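Local coordinates for putative capsular polysaccharide biosynthesis protein (Streptococcus pneumoniae serotype 4, PDB 6EWJ) that probably acts as a pyridoxal phosphate-dependent sugar aminotransferase in the biosynthesis of pneumococcal teichoic acid, at residues F168-L181 with A194-F207. Residues are numbered along the deposited sequence; the frame is centred on the assembly and turned at random.
Sequences FNRIVIVSDSAHAL and ADFTSFSFHAVKNF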
loop_
_atom_site.group_PDB
_atom_site.type_symbol
_atom_site.label_atom_id
_atom_site.label_comp_id
_atom_site.label_asym_id
_atom_site.label_seq_id
_atom_site.Cartn_x
_atom_site.Cartn_y
_atom_site.Cartn_z
ATOM N N PHE A 168 -4.717 7.319 -26.936
ATOM C CA PHE A 168 -3.406 7.101 -27.548
ATOM C C PHE A 168 -3.467 6.530 -28.958
ATOM O O PHE A 168 -2.830 7.024 -29.888
ATOM C CB PHE A 168 -2.574 6.247 -26.557
ATOM C CG PHE A 168 -2.004 7.040 -25.429
ATOM C CD1 PHE A 168 -2.692 7.163 -24.226
ATOM C CD2 PHE A 168 -0.807 7.727 -25.578
ATOM C CE1 PHE A 168 -2.164 7.909 -23.197
ATOM C CE2 PHE A 168 -0.273 8.472 -24.548
ATOM C CZ PHE A 168 -0.958 8.558 -23.351
ATOM N N ASN A 169 -4.265 5.500 -29.097
ATOM C CA ASN A 169 -4.359 4.687 -30.271
ATOM C C ASN A 169 -3.091 3.973 -30.791
ATOM O O ASN A 169 -2.964 3.662 -31.976
ATOM C CB ASN A 169 -5.155 5.333 -31.416
ATOM C CG ASN A 169 -6.128 4.335 -32.040
ATOM O OD1 ASN A 169 -5.921 3.830 -33.148
ATOM N ND2 ASN A 169 -7.153 3.968 -31.266
ATOM N N ARG A 170 -2.211 3.679 -29.849
ATOM C CA ARG A 170 -0.988 2.959 -30.086
ATOM C C ARG A 170 -0.546 2.315 -28.761
ATOM O O ARG A 170 -1.173 2.534 -27.707
ATOM C CB ARG A 170 0.084 3.926 -30.611
ATOM C CG ARG A 170 0.328 5.181 -29.757
ATOM C CD ARG A 170 1.722 5.762 -30.040
ATOM N NE ARG A 170 1.985 7.020 -29.322
ATOM C CZ ARG A 170 2.420 7.115 -28.067
ATOM N NH1 ARG A 170 2.618 6.032 -27.321
ATOM N NH2 ARG A 170 2.643 8.310 -27.532
ATOM N N ILE A 171 0.542 1.562 -28.814
ATOM C CA ILE A 171 1.198 1.041 -27.611
ATOM C C ILE A 171 1.614 2.216 -26.735
ATOM O O ILE A 171 2.188 3.180 -27.224
ATOM C CB ILE A 171 2.426 0.164 -27.964
ATOM C CG1 ILE A 171 1.976 -1.135 -28.638
ATOM C CG2 ILE A 171 3.213 -0.213 -26.708
ATOM C CD1 ILE A 171 3.050 -1.875 -29.401
ATOM N N VAL A 172 1.333 2.117 -25.439
ATOM C CA VAL A 172 1.676 3.160 -24.483
ATOM C C VAL A 172 3.031 2.796 -23.888
ATOM O O VAL A 172 3.269 1.605 -23.516
ATOM C CB VAL A 172 0.563 3.327 -23.412
ATOM C CG1 VAL A 172 1.006 4.284 -22.304
ATOM C CG2 VAL A 172 -0.737 3.823 -24.045
ATOM N N ILE A 173 3.921 3.795 -23.764
ATOM C CA ILE A 173 5.240 3.555 -23.227
ATOM C C ILE A 173 5.324 4.082 -21.837
ATOM O O ILE A 173 5.174 5.270 -21.643
ATOM C CB ILE A 173 6.364 4.154 -24.093
ATOM C CG1 ILE A 173 6.266 3.603 -25.516
ATOM C CG2 ILE A 173 7.711 3.796 -23.483
ATOM C CD1 ILE A 173 7.288 4.169 -26.475
ATOM N N VAL A 174 5.578 3.178 -20.883
ATOM C CA VAL A 174 5.579 3.495 -19.466
ATOM C C VAL A 174 6.980 3.286 -18.939
ATOM O O VAL A 174 7.453 2.142 -18.831
ATOM C CB VAL A 174 4.621 2.596 -18.690
ATOM C CG1 VAL A 174 4.724 2.857 -17.193
ATOM C CG2 VAL A 174 3.204 2.783 -19.221
ATOM N N SER A 175 7.622 4.366 -18.532
ATOM C CA SER A 175 8.961 4.296 -17.960
ATOM C C SER A 175 8.990 3.773 -16.527
ATOM O O SER A 175 8.364 4.391 -15.626
ATOM C CB SER A 175 9.622 5.688 -17.954
ATOM O OG SER A 175 10.870 5.614 -17.238
ATOM N N ASP A 176 9.743 2.691 -16.290
ATOM C CA ASP A 176 10.169 2.383 -14.943
ATOM C C ASP A 176 11.388 3.193 -14.574
ATOM O O ASP A 176 12.525 2.807 -14.864
ATOM C CB ASP A 176 10.416 0.888 -14.741
ATOM C CG ASP A 176 10.850 0.559 -13.326
ATOM O OD1 ASP A 176 11.053 1.475 -12.493
ATOM O OD2 ASP A 176 11.017 -0.651 -13.017
ATOM N N SER A 177 11.129 4.360 -13.965
ATOM C CA SER A 177 12.170 5.294 -13.480
ATOM C C SER A 177 12.449 5.198 -11.977
ATOM O O SER A 177 12.777 6.180 -11.311
ATOM C CB SER A 177 11.802 6.719 -13.856
ATOM O OG SER A 177 12.034 6.920 -15.233
ATOM N N ALA A 178 12.362 4.005 -11.435
ATOM C CA ALA A 178 12.694 3.829 -10.048
ATOM C C ALA A 178 14.106 4.409 -9.762
ATOM O O ALA A 178 14.335 4.930 -8.699
ATOM C CB ALA A 178 12.574 2.351 -9.642
ATOM N N HIS A 179 15.040 4.214 -10.689
ATOM C CA HIS A 179 16.407 4.597 -10.496
ATOM C C HIS A 179 16.726 5.963 -11.067
ATOM O O HIS A 179 17.880 6.370 -11.030
ATOM C CB HIS A 179 17.331 3.586 -11.177
ATOM C CG HIS A 179 17.187 2.177 -10.694
ATOM N ND1 HIS A 179 17.875 1.147 -11.280
ATOM C CD2 HIS A 179 16.482 1.622 -9.677
ATOM C CE1 HIS A 179 17.597 0.012 -10.664
ATOM N NE2 HIS A 179 16.750 0.268 -9.678
ATOM N N ALA A 180 15.725 6.683 -11.579
ATOM C CA ALA A 180 15.979 7.782 -12.529
ATOM C C ALA A 180 15.345 9.121 -12.199
ATOM O O ALA A 180 15.312 10.009 -13.061
ATOM C CB ALA A 180 15.637 7.354 -13.948
ATOM N N LEU A 181 14.932 9.332 -10.940
ATOM C CA LEU A 181 14.491 10.686 -10.595
ATOM C C LEU A 181 15.672 11.663 -10.769
ATOM O O LEU A 181 16.742 11.469 -10.146
ATOM C CB LEU A 181 13.967 10.778 -9.203
ATOM C CG LEU A 181 13.446 12.183 -8.829
ATOM C CD1 LEU A 181 12.161 12.550 -9.581
ATOM C CD2 LEU A 181 13.262 12.223 -7.321
ATOM N N ALA A 194 8.536 9.460 -21.445
ATOM C CA ALA A 194 7.586 8.405 -21.681
ATOM C C ALA A 194 6.180 8.953 -21.565
ATOM O O ALA A 194 5.964 10.053 -21.060
ATOM C CB ALA A 194 7.801 7.294 -20.681
ATOM N N ASP A 195 5.229 8.172 -22.052
ATOM C CA ASP A 195 3.808 8.488 -21.875
ATOM C C ASP A 195 3.412 8.568 -20.395
ATOM O O ASP A 195 2.777 9.521 -19.934
ATOM C CB ASP A 195 2.955 7.480 -22.633
ATOM C CG ASP A 195 3.188 7.524 -24.113
ATOM O OD1 ASP A 195 3.226 8.636 -24.705
ATOM O OD2 ASP A 195 3.314 6.436 -24.730
ATOM N N PHE A 196 3.820 7.579 -19.640
ATOM C CA PHE A 196 3.679 7.578 -18.177
ATOM C C PHE A 196 5.017 7.171 -17.582
ATOM O O PHE A 196 5.801 6.435 -18.237
ATOM C CB PHE A 196 2.591 6.576 -17.703
ATOM C CG PHE A 196 1.203 6.905 -18.133
ATOM C CD1 PHE A 196 0.764 6.581 -19.411
ATOM C CD2 PHE A 196 0.310 7.478 -17.256
ATOM C CE1 PHE A 196 -0.522 6.876 -19.813
ATOM C CE2 PHE A 196 -0.992 7.763 -17.632
ATOM C CZ PHE A 196 -1.412 7.471 -18.919
ATOM N N THR A 197 5.271 7.612 -16.350
ATOM C CA THR A 197 6.491 7.260 -15.630
ATOM C C THR A 197 6.181 6.913 -14.165
ATOM O O THR A 197 5.428 7.645 -13.496
ATOM C CB THR A 197 7.539 8.394 -15.709
ATOM O OG1 THR A 197 7.774 8.736 -17.088
ATOM C CG2 THR A 197 8.854 7.997 -15.061
ATOM N N SER A 198 6.795 5.841 -13.661
ATOM C CA SER A 198 6.870 5.587 -12.206
ATOM C C SER A 198 8.246 5.856 -11.628
ATOM O O SER A 198 9.250 5.460 -12.180
ATOM C CB SER A 198 6.493 4.115 -11.825
ATOM O OG SER A 198 7.190 3.229 -12.658
ATOM N N PHE A 199 8.249 6.450 -10.462
ATOM C CA PHE A 199 9.429 6.710 -9.672
ATOM C C PHE A 199 9.359 6.018 -8.329
ATOM O O PHE A 199 8.254 5.742 -7.799
ATOM C CB PHE A 199 9.539 8.219 -9.406
ATOM C CG PHE A 199 9.837 9.048 -10.634
ATOM C CD1 PHE A 199 11.115 9.111 -11.144
ATOM C CD2 PHE A 199 8.829 9.816 -11.251
ATOM C CE1 PHE A 199 11.410 9.868 -12.292
ATOM C CE2 PHE A 199 9.109 10.585 -12.382
ATOM C CZ PHE A 199 10.398 10.620 -12.878
ATOM N N SER A 200 10.527 5.803 -7.733
ATOM C CA SER A 200 10.624 5.090 -6.455
ATOM C C SER A 200 11.360 6.024 -5.509
ATOM O O SER A 200 12.386 6.560 -5.875
ATOM C CB SER A 200 11.448 3.809 -6.530
ATOM O OG SER A 200 11.605 3.219 -5.249
ATOM N N PHE A 201 10.859 6.078 -4.277
ATOM C CA PHE A 201 11.490 6.779 -3.181
ATOM C C PHE A 201 11.776 5.810 -2.048
ATOM O O PHE A 201 11.806 6.183 -0.855
ATOM C CB PHE A 201 10.574 7.938 -2.668
ATOM C CG PHE A 201 9.909 8.740 -3.730
ATOM C CD1 PHE A 201 10.569 9.135 -4.893
ATOM C CD2 PHE A 201 8.642 9.212 -3.523
ATOM C CE1 PHE A 201 9.927 9.914 -5.850
ATOM C CE2 PHE A 201 8.010 10.048 -4.459
ATOM C CZ PHE A 201 8.637 10.356 -5.625
ATOM N N HIS A 202 12.006 4.538 -2.389
ATOM C CA HIS A 202 12.390 3.526 -1.409
ATOM C C HIS A 202 13.654 3.916 -0.647
ATOM O O HIS A 202 14.496 4.714 -1.184
ATOM C CB HIS A 202 12.550 2.172 -2.118
ATOM C CG HIS A 202 12.881 1.047 -1.192
ATOM N ND1 HIS A 202 14.177 0.643 -0.942
ATOM C CD2 HIS A 202 12.092 0.231 -0.469
ATOM C CE1 HIS A 202 14.166 -0.364 -0.082
ATOM N NE2 HIS A 202 12.911 -0.615 0.243
ATOM N N ALA A 203 13.790 3.423 0.589
ATOM C CA ALA A 203 14.966 3.702 1.469
ATOM C C ALA A 203 16.342 3.753 0.800
ATOM O O ALA A 203 17.212 4.503 1.226
ATOM C CB ALA A 203 15.007 2.722 2.632
ATOM N N VAL A 204 16.543 2.929 -0.241
ATOM C CA VAL A 204 17.824 2.755 -0.876
ATOM C C VAL A 204 17.985 3.596 -2.168
ATOM O O VAL A 204 19.032 3.516 -2.810
ATOM C CB VAL A 204 18.182 1.254 -1.136
ATOM C CG1 VAL A 204 17.959 0.408 0.118
ATOM C CG2 VAL A 204 17.425 0.631 -2.319
ATOM N N LYS A 205 16.981 4.410 -2.517
ATOM C CA LYS A 205 17.002 5.178 -3.771
ATOM C C LYS A 205 17.664 6.566 -3.598
ATOM O O LYS A 205 17.986 6.966 -2.452
ATOM C CB LYS A 205 15.593 5.250 -4.369
ATOM C CG LYS A 205 15.416 4.356 -5.565
ATOM C CD LYS A 205 15.532 2.905 -5.173
ATOM C CE LYS A 205 15.371 1.969 -6.310
ATOM N NZ LYS A 205 15.485 0.576 -5.840
ATOM N N ASN A 206 17.989 7.252 -4.706
ATOM C CA ASN A 206 18.673 8.540 -4.612
ATOM C C ASN A 206 17.891 9.554 -3.777
ATOM O O ASN A 206 18.484 10.380 -3.076
ATOM C CB ASN A 206 18.874 9.206 -5.969
ATOM C CG ASN A 206 20.018 8.620 -6.770
ATOM O OD1 ASN A 206 20.443 7.489 -6.507
ATOM N ND2 ASN A 206 20.472 9.366 -7.802
ATOM N N PHE A 207 16.579 9.503 -3.905
ATOM C CA PHE A 207 15.610 10.413 -3.236
ATOM C C PHE A 207 14.728 9.466 -2.471
ATOM O O PHE A 207 14.166 8.560 -3.046
ATOM C CB PHE A 207 14.849 11.160 -4.362
ATOM C CG PHE A 207 13.696 12.047 -3.888
ATOM C CD1 PHE A 207 12.463 11.494 -3.505
ATOM C CD2 PHE A 207 13.814 13.425 -3.944
ATOM C CE1 PHE A 207 11.394 12.313 -3.118
ATOM C CE2 PHE A 207 12.762 14.224 -3.563
ATOM C CZ PHE A 207 11.561 13.681 -3.131
HETATM O O HOH W 1 16.753 6.628 -7.629
#
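With CG set between its backbone N and carbonyl carbon (chi1 53°) and the chain extended from CG to NE, Arg-170 reaches Asp-195, whose CG lies anti to the carbonyl carbon (chi1 -63°), turning the carboxylate to meet it. The guanidinium grips end-on: NH1 lies 2.7 Å from Asp-195 OD2 and NH2 2.9 Å from OD1, both on the syn side but some 20° out of the carboxylate plane. The anti lone pair of OD2 remains for Ile-173 N, 2.9 Å away, so the buried carboxylate both pairs with the arginine and accepts a backbone N-H. Beyond it, strands 172-177 and 196-200 run parallel, neighbours in the central sheet of the aminotransferase fold; Ser-175 N bonds Phe-196 O, and Ser-175 O receives Ser-198 N. Ser-175 and Ser-177, small enough for close packing, share a face with Thr-197, whose CG2 packs 3.4 Å from Ser-177 CB. Past the strands, Leu-181 forks between two rings: CD1 makes a CH-pi contact 4.0 Å from the Phe-199 centroid, while CD2 lies over a face of Phe-207. Ser-200, closing its strand, and His-179, in the type I turn from Ser-177 to Ala-180, bind pyridoxal phosphate, absent here. Lys-205, the predicted Schiff-base lysine, bends at chi2 and lays CE at the edge of the His-179 imidazole, 3.6 Å from CD2; Ala-138 N holds His-179 ND1.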